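Local coordinates for protein beta-galactosidase (Bacillus circulans subsp. alkalophilus, PDB 3TTY) that hydrolyses terminal beta-D-galactosyl residues from beta-galactosides as a trimeric, zinc-binding TIM-barrel glycoside hydrolase and binds galactose in its active-site pocket, at residues 83-87 with 108-114; 97-101 with 152-157; 93-98 with 114-120. All blocks are in the same frame, centred on the assembly; numbering follows the deposited sequence.

Contact 1 (83-87 with 108-114); sequences GAHPA and FGGRHNS. With GLA (alpha-D-galactopyranose), chain H.
In His-85 a chi1 of 58° places the ring, with CG between the backbone N and the carbonyl carbon, and a chi2 of -114° turns ND1 to Ser-114; Phe-108, its chi1 near 176°, lays its ring face against CA and CB of Ala-87 instead. The ND1 of His-85 and OG of Ser-114 share a nearly straight hydrogen bond of 2.6 Å, with the hydroxyl at the ring edge. Phe-108 receives the methyl of Ala-87 squarely over one face, a CH-pi contact with CB 3.6 Å from the ring centroid, while the carbonyl O of His-85 meets the edge of the same ring. Further along, the backbone N of His-112 donates to Gly-83 O at 2.7 Å. One water ties His-85 N to Asn-113 OD1. Beyond this backbone bond the extended chain of Arg-111 reaches the bound galactose: NH1 and NH2 both donate to O4, at 2.9 and 2.7 Å, and NH1 also to O3, so one guanidinium edge reads two neighbouring hydroxyls of the sugar. Trp-187 of the second subunit packs on Ala-84 and Arg-111. The contact thus joins two loops of the TIM barrel, one running from strand 75-79 to helix 87-92 and the other from that helix to helix 119-135.

Contact 2 (97-101 with 152-157); sequences LRVDY and GGYCYC. With ZN (zinc ion), chain G.
Arg-98 stretches alongside Cys-155 and ends edge-on against Gly-152, beside a four-cysteine zinc site in the loops of a TIM barrel. Its CG passes 3.7 Å from SG of Cys-155, and the extended chain carries the guanidinium to a single carbonyl: NH1 and NH2 both donate to Gly-152 O, at 2.8 and 3.1 Å. The oxygen lies near the guanidinium plane, and NH1 approaches it in the carbonyl plane, on a lone pair. A water between Arg-98 NH1 and Tyr-154 O adds a second link to the same loop. Putting a leucine here would probably leave Gly-152 O without both of its guanidinium donors and this water without its link to residues 97-101. Gly-153, whose phi is positive, passes close to NH1.

Val-99 points at the other loop and fits its CG2 against CB of Cys-157, while its carbonyl O takes the backbone N-H of Tyr-156 at 3.0 Å. The two tyrosines lie side by side and point the same way, with the hydroxyl of Tyr-156 at the ring edge of Tyr-101. Cys-155 and Cys-157 supply two zinc ligands; Cys-115 and Cys-160 complete the set. The thiolate of Cys-155, bound to zinc at 2.4 Å, also accepts the backbone N-H groups of Val-99 and Cys-157, and Val-99 N reaches this SG at 3.6 Å with an N-H...S angle of 164°.

Contact 3 (93-98 with 114-120); sequences YPDVLR and SCPNSPT. With ZN (zinc ion), chain G.
Asp-95 faces Ser-118 and Thr-120 and can be followed outward from its CB: a chi1 of 70° puts CG between the backbone N and the carbonyl carbon, which brings the carboxylate to the start of helix 119-135. CG only carries the two oxygens, and these divide the work. OD1 takes the hydroxyl of Thr-120 at 2.8 Å on its syn lone pair. OD2 has two donors: OG of Ser-118 meets it at 2.5 Å on the anti side, and the backbone N of Thr-120 comes to its syn side at 3.1 Å. Both lie out of the carboxylate plane, Ser-118 OG the more so. CD of Pro-119 also rests near OD2.

This is helix N-terminal capping with an added acid from another loop. Ser-118 is the N-cap, its own OG accepting from the N-H of Tyr-121, and Asp-95 takes the first-turn N-H of Thr-120. The negative carboxylate would be expected to interact favourably with the positive end of the helix dipole. A type I turn from Cys-115 to Ser-118 leads into that helix from the zinc site, where SG of Cys-115 is one of four cysteine ligands.

Beside the carboxylate, the methyl CG2 of Thr-120 touches CB of Tyr-93 at 3.6 Å and also approaches CG2 of Val-96. Nearer the metal, the backbone N of Cys-115 donates to Val-96 O at 2.9 Å. Ser-114 O receives NH2 of Arg-98 at 3.2 Å and, more weakly, its NE, though Gly-152 O is the guanidinium's chief partner.

The three contacts form one cluster of loops that follow barrel strands 75-79 and 142-146 and lie about helices 87-92, 119-135 and 158-172, with centres about 10 to 12 Å apart, all within the TIM-barrel part of the chain. Residues 83-87 come first, then 93-98 and 97-101, then 108-114 and 114-120, and last 152-157, so contact 1 interleaves with both of the others. Contacts 2 and 3 share Leu-97 and Arg-98; contacts 1 and 3 share Ser-114. Contacts 2 and 3 bring three of the four zinc cysteines together, while contact 1 places a galactose-binding arginine. The zinc site and the sugar pocket are thereby connected through the same folded loops, consistent with a structural role for the metal.

Contact 1 (83-87 with 108-114)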
# COMPACT_ATOMS: atom_id res chain seq x y z
N GLY A 83 17.89 10.27 -24.25
CA GLY A 83 17.24 9.88 -23.00
C GLY A 83 15.71 9.94 -23.03
O GLY A 83 15.05 9.47 -22.12
N ALA A 84 15.15 10.55 -24.07
CA ALA A 84 13.70 10.58 -24.23
C ALA A 84 13.38 10.63 -25.71
O ALA A 84 13.79 11.58 -26.40
CB ALA A 84 13.09 11.78 -23.51
N HIS A 85 12.67 9.62 -26.21
CA HIS A 85 12.37 9.52 -27.63
C HIS A 85 11.19 10.43 -28.01
O HIS A 85 10.48 10.90 -27.14
CB HIS A 85 12.11 8.06 -28.03
CG HIS A 85 11.01 7.39 -27.27
ND1 HIS A 85 11.23 6.34 -26.41
CD2 HIS A 85 9.67 7.62 -27.25
CE1 HIS A 85 10.08 5.95 -25.88
NE2 HIS A 85 9.12 6.71 -26.38
N PRO A 86 11.03 10.72 -29.30
CA PRO A 86 9.93 11.57 -29.77
C PRO A 86 8.55 10.91 -29.73
O PRO A 86 8.43 9.70 -29.93
CB PRO A 86 10.31 11.88 -31.22
CG PRO A 86 11.80 11.72 -31.26
CD PRO A 86 12.07 10.54 -30.33
N ALA A 87 7.52 11.70 -29.49
CA ALA A 87 6.15 11.19 -29.49
C ALA A 87 5.80 10.48 -30.80
O ALA A 87 5.08 9.48 -30.79
CB ALA A 87 5.15 12.30 -29.20
N PHE A 108 3.17 6.55 -25.02
CA PHE A 108 4.12 7.67 -24.95
C PHE A 108 3.99 8.46 -23.66
O PHE A 108 2.88 8.84 -23.27
CB PHE A 108 3.97 8.65 -26.11
CG PHE A 108 4.88 9.84 -26.00
CD1 PHE A 108 6.25 9.71 -26.20
CD2 PHE A 108 4.37 11.09 -25.69
CE1 PHE A 108 7.09 10.79 -26.08
CE2 PHE A 108 5.20 12.18 -25.57
CZ PHE A 108 6.57 12.04 -25.76
N GLY A 109 5.13 8.72 -23.02
CA GLY A 109 5.14 9.58 -21.84
C GLY A 109 6.42 9.41 -21.05
O GLY A 109 7.15 8.45 -21.27
N GLY A 110 6.69 10.33 -20.13
CA GLY A 110 7.88 10.26 -19.29
C GLY A 110 9.18 10.35 -20.07
O GLY A 110 9.28 11.08 -21.07
N ARG A 111 10.18 9.60 -19.62
CA ARG A 111 11.51 9.62 -20.23
C ARG A 111 12.28 8.38 -19.76
O ARG A 111 11.76 7.60 -18.95
CB ARG A 111 12.24 10.89 -19.81
CG ARG A 111 12.35 11.02 -18.30
CD ARG A 111 13.40 12.04 -17.89
NE ARG A 111 13.58 12.07 -16.44
CZ ARG A 111 14.35 12.94 -15.80
NH1 ARG A 111 15.02 13.87 -16.47
NH2 ARG A 111 14.46 12.87 -14.47
N HIS A 112 13.52 8.22 -20.23
CA HIS A 112 14.43 7.16 -19.77
C HIS A 112 13.82 5.76 -19.88
O HIS A 112 14.19 4.87 -19.12
CB HIS A 112 14.81 7.35 -18.29
CG HIS A 112 15.41 8.68 -17.98
ND1 HIS A 112 15.50 9.16 -16.69
CD2 HIS A 112 15.95 9.63 -18.78
CE1 HIS A 112 16.07 10.35 -16.71
NE2 HIS A 112 16.35 10.66 -17.96
N ASN A 113 12.91 5.57 -20.82
CA ASN A 113 12.11 4.36 -20.84
C ASN A 113 11.99 3.74 -22.24
O ASN A 113 10.97 3.12 -22.56
CB ASN A 113 10.72 4.65 -20.23
CG ASN A 113 10.01 5.81 -20.93
OD1 ASN A 113 10.45 6.28 -21.99
ND2 ASN A 113 8.90 6.28 -20.34
N SER A 114 13.01 3.89 -23.08
CA SER A 114 13.02 3.19 -24.37
C SER A 114 13.43 1.73 -24.18
O SER A 114 14.32 1.43 -23.39
CB SER A 114 13.96 3.88 -25.37
OG SER A 114 13.49 5.18 -25.70
C1 GLA H . 18.13 13.62 -12.63
C2 GLA H . 18.06 13.93 -14.14
C3 GLA H . 17.89 15.43 -14.43
C4 GLA H . 16.77 15.95 -13.55
C5 GLA H . 17.06 15.61 -12.09
C6 GLA H . 15.96 16.21 -11.21
O1 GLA H . 19.34 14.03 -11.96
O2 GLA H . 19.22 13.47 -14.80
O3 GLA H . 17.54 15.68 -15.81
O4 GLA H . 15.58 15.28 -13.96
O5 GLA H . 17.04 14.19 -11.93
O6 GLA H . 16.39 16.25 -9.84
O HOH W 1 14.60 6.72 -23.83
O HOH W 2 11.42 8.15 -23.67

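Contact 2 (97-101 with 152-157)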
# COMPACT_ATOMS: atom_id res chain seq x y z
N LEU A 97 8.64 1.30 -27.11
CA LEU A 97 8.02 1.44 -25.80
C LEU A 97 8.16 0.19 -24.93
O LEU A 97 8.10 -0.95 -25.43
CB LEU A 97 6.54 1.78 -25.97
CG LEU A 97 6.19 3.09 -26.66
CD1 LEU A 97 4.72 3.09 -27.08
CD2 LEU A 97 6.50 4.30 -25.77
N ARG A 98 8.33 0.39 -23.63
CA ARG A 98 8.53 -0.72 -22.71
C ARG A 98 7.23 -1.42 -22.31
O ARG A 98 6.14 -0.87 -22.49
CB ARG A 98 9.28 -0.26 -21.46
CG ARG A 98 10.75 0.02 -21.71
CD ARG A 98 11.47 0.44 -20.47
NE ARG A 98 12.85 0.84 -20.79
CZ ARG A 98 13.69 1.39 -19.92
NH1 ARG A 98 13.30 1.63 -18.66
NH2 ARG A 98 14.90 1.73 -20.30
N VAL A 99 7.38 -2.64 -21.82
CA VAL A 99 6.33 -3.34 -21.13
C VAL A 99 6.76 -3.42 -19.66
O VAL A 99 7.91 -3.77 -19.35
CB VAL A 99 6.09 -4.72 -21.74
CG1 VAL A 99 5.31 -5.63 -20.80
CG2 VAL A 99 5.36 -4.56 -23.05
N ASP A 100 5.87 -3.02 -18.76
CA ASP A 100 6.29 -2.89 -17.38
C ASP A 100 6.22 -4.18 -16.57
O ASP A 100 5.80 -5.23 -17.06
CB ASP A 100 5.56 -1.73 -16.67
CG ASP A 100 4.07 -1.95 -16.56
OD1 ASP A 100 3.63 -3.12 -16.41
OD2 ASP A 100 3.32 -0.95 -16.61
N TYR A 101 6.64 -4.07 -15.33
CA TYR A 101 6.66 -5.17 -14.38
C TYR A 101 5.28 -5.80 -14.21
O TYR A 101 5.16 -6.97 -13.87
CB TYR A 101 7.22 -4.65 -13.05
CG TYR A 101 7.30 -5.66 -11.93
CD1 TYR A 101 8.40 -6.50 -11.79
CD2 TYR A 101 6.28 -5.75 -10.99
CE1 TYR A 101 8.48 -7.40 -10.74
CE2 TYR A 101 6.34 -6.65 -9.95
CZ TYR A 101 7.44 -7.48 -9.83
OH TYR A 101 7.51 -8.36 -8.78
N GLY A 152 18.20 3.43 -17.14
CA GLY A 152 17.60 2.73 -16.01
C GLY A 152 16.22 2.17 -16.26
O GLY A 152 15.63 2.40 -17.31
N GLY A 153 15.71 1.43 -15.27
CA GLY A 153 14.43 0.76 -15.40
C GLY A 153 14.54 -0.53 -16.20
O GLY A 153 15.40 -0.67 -17.06
N TYR A 154 13.65 -1.48 -15.93
CA TYR A 154 13.65 -2.75 -16.65
C TYR A 154 12.49 -2.81 -17.62
O TYR A 154 11.49 -2.12 -17.44
CB TYR A 154 13.54 -3.92 -15.68
CG TYR A 154 14.73 -4.07 -14.79
CD1 TYR A 154 15.99 -3.70 -15.22
CD2 TYR A 154 14.59 -4.57 -13.51
CE1 TYR A 154 17.09 -3.83 -14.40
CE2 TYR A 154 15.68 -4.71 -12.68
CZ TYR A 154 16.93 -4.33 -13.13
OH TYR A 154 18.03 -4.47 -12.30
N CYS A 155 12.66 -3.62 -18.66
CA CYS A 155 11.62 -3.86 -19.64
C CYS A 155 11.33 -5.37 -19.69
O CYS A 155 12.24 -6.18 -19.49
CB CYS A 155 12.05 -3.37 -21.01
SG CYS A 155 10.81 -3.63 -22.31
N TYR A 156 10.08 -5.72 -19.95
CA TYR A 156 9.64 -7.11 -19.97
C TYR A 156 8.88 -7.42 -21.25
O TYR A 156 8.05 -8.33 -21.26
CB TYR A 156 8.76 -7.40 -18.75
CG TYR A 156 9.46 -7.09 -17.44
CD1 TYR A 156 10.24 -8.06 -16.80
CD2 TYR A 156 9.36 -5.83 -16.85
CE1 TYR A 156 10.87 -7.79 -15.61
CE2 TYR A 156 9.99 -5.55 -15.65
CZ TYR A 156 10.75 -6.53 -15.04
OH TYR A 156 11.38 -6.27 -13.86
N CYS A 157 9.16 -6.68 -22.32
CA CYS A 157 8.45 -6.86 -23.59
C CYS A 157 8.88 -8.15 -24.32
O CYS A 157 9.80 -8.85 -23.90
CB CYS A 157 8.62 -5.64 -24.51
SG CYS A 157 10.22 -5.58 -25.43
ZN ZN G . 12.09 -4.60 -24.06
O HOH W 3 16.72 4.25 -19.77
O HOH W 4 11.34 0.76 -17.07

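Contact 3 (93-98 with 114-120)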
# COMPACT_ATOMS: atom_id res chain seq x y z
N TYR A 93 6.38 3.74 -34.06
CA TYR A 93 7.20 2.54 -33.79
C TYR A 93 7.11 2.10 -32.33
O TYR A 93 8.05 2.29 -31.55
CB TYR A 93 8.67 2.77 -34.22
CG TYR A 93 8.80 3.16 -35.67
CD1 TYR A 93 8.92 2.20 -36.67
CD2 TYR A 93 8.79 4.50 -36.05
CE1 TYR A 93 9.02 2.56 -38.01
CE2 TYR A 93 8.88 4.87 -37.37
CZ TYR A 93 9.00 3.91 -38.35
OH TYR A 93 9.10 4.32 -39.65
N PRO A 94 5.97 1.50 -31.97
CA PRO A 94 5.69 1.08 -30.59
C PRO A 94 6.74 0.12 -30.02
O PRO A 94 6.80 -0.02 -28.79
CB PRO A 94 4.30 0.40 -30.69
CG PRO A 94 3.75 0.76 -32.00
CD PRO A 94 4.92 1.07 -32.91
N ASP A 95 7.57 -0.53 -30.85
CA ASP A 95 8.64 -1.40 -30.33
C ASP A 95 9.62 -0.58 -29.48
O ASP A 95 10.44 -1.11 -28.75
CB ASP A 95 9.40 -2.11 -31.47
CG ASP A 95 10.26 -1.16 -32.29
OD1 ASP A 95 9.75 -0.58 -33.27
OD2 ASP A 95 11.46 -0.99 -31.96
N VAL A 96 9.51 0.72 -29.57
CA VAL A 96 10.36 1.61 -28.80
C VAL A 96 9.89 1.68 -27.34
O VAL A 96 10.66 2.01 -26.44
CB VAL A 96 10.39 2.99 -29.49
CG1 VAL A 96 9.91 4.10 -28.57
CG2 VAL A 96 11.77 3.24 -30.08
N LEU A 97 8.64 1.30 -27.11
CA LEU A 97 8.02 1.44 -25.80
C LEU A 97 8.16 0.19 -24.93
O LEU A 97 8.10 -0.95 -25.43
CB LEU A 97 6.54 1.78 -25.97
CG LEU A 97 6.19 3.09 -26.66
CD1 LEU A 97 4.72 3.09 -27.08
CD2 LEU A 97 6.50 4.30 -25.77
N ARG A 98 8.33 0.39 -23.63
CA ARG A 98 8.53 -0.72 -22.71
C ARG A 98 7.23 -1.42 -22.31
O ARG A 98 6.14 -0.87 -22.49
CB ARG A 98 9.28 -0.26 -21.46
CG ARG A 98 10.75 0.02 -21.71
CD ARG A 98 11.47 0.44 -20.47
NE ARG A 98 12.85 0.84 -20.79
CZ ARG A 98 13.69 1.39 -19.92
NH1 ARG A 98 13.30 1.63 -18.66
NH2 ARG A 98 14.90 1.73 -20.30
N SER A 114 13.01 3.89 -23.08
CA SER A 114 13.02 3.19 -24.37
C SER A 114 13.43 1.73 -24.18
O SER A 114 14.32 1.43 -23.39
CB SER A 114 13.96 3.88 -25.37
OG SER A 114 13.49 5.18 -25.70
N CYS A 115 12.79 0.81 -24.88
CA CYS A 115 13.20 -0.58 -24.75
C CYS A 115 14.63 -0.72 -25.26
O CYS A 115 14.91 -0.37 -26.40
CB CYS A 115 12.26 -1.53 -25.50
SG CYS A 115 13.00 -3.15 -25.81
N PRO A 116 15.53 -1.22 -24.41
CA PRO A 116 16.95 -1.29 -24.77
C PRO A 116 17.21 -2.37 -25.81
O PRO A 116 18.29 -2.44 -26.38
CB PRO A 116 17.63 -1.66 -23.44
CG PRO A 116 16.59 -2.44 -22.72
CD PRO A 116 15.27 -1.82 -23.09
N ASN A 117 16.21 -3.21 -26.06
CA ASN A 117 16.34 -4.23 -27.09
C ASN A 117 15.52 -3.91 -28.32
O ASN A 117 15.17 -4.79 -29.09
CB ASN A 117 15.99 -5.61 -26.53
CG ASN A 117 17.13 -6.21 -25.73
OD1 ASN A 117 18.24 -6.35 -26.25
ND2 ASN A 117 16.88 -6.51 -24.46
N SER A 118 15.22 -2.62 -28.49
CA SER A 118 14.36 -2.16 -29.58
C SER A 118 15.14 -1.86 -30.87
O SER A 118 16.07 -1.07 -30.87
CB SER A 118 13.58 -0.93 -29.14
OG SER A 118 13.09 -0.19 -30.24
N PRO A 119 14.74 -2.49 -31.98
CA PRO A 119 15.44 -2.22 -33.24
C PRO A 119 15.27 -0.77 -33.68
O PRO A 119 16.19 -0.17 -34.24
CB PRO A 119 14.76 -3.17 -34.24
CG PRO A 119 14.01 -4.17 -33.41
CD PRO A 119 13.66 -3.49 -32.13
N THR A 120 14.10 -0.20 -33.44
CA THR A 120 13.88 1.19 -33.83
C THR A 120 14.74 2.14 -33.02
O THR A 120 15.45 2.97 -33.58
CB THR A 120 12.41 1.57 -33.72
OG1 THR A 120 11.68 0.82 -34.69
CG2 THR A 120 12.24 3.07 -33.99
ZN ZN G . 12.09 -4.60 -24.06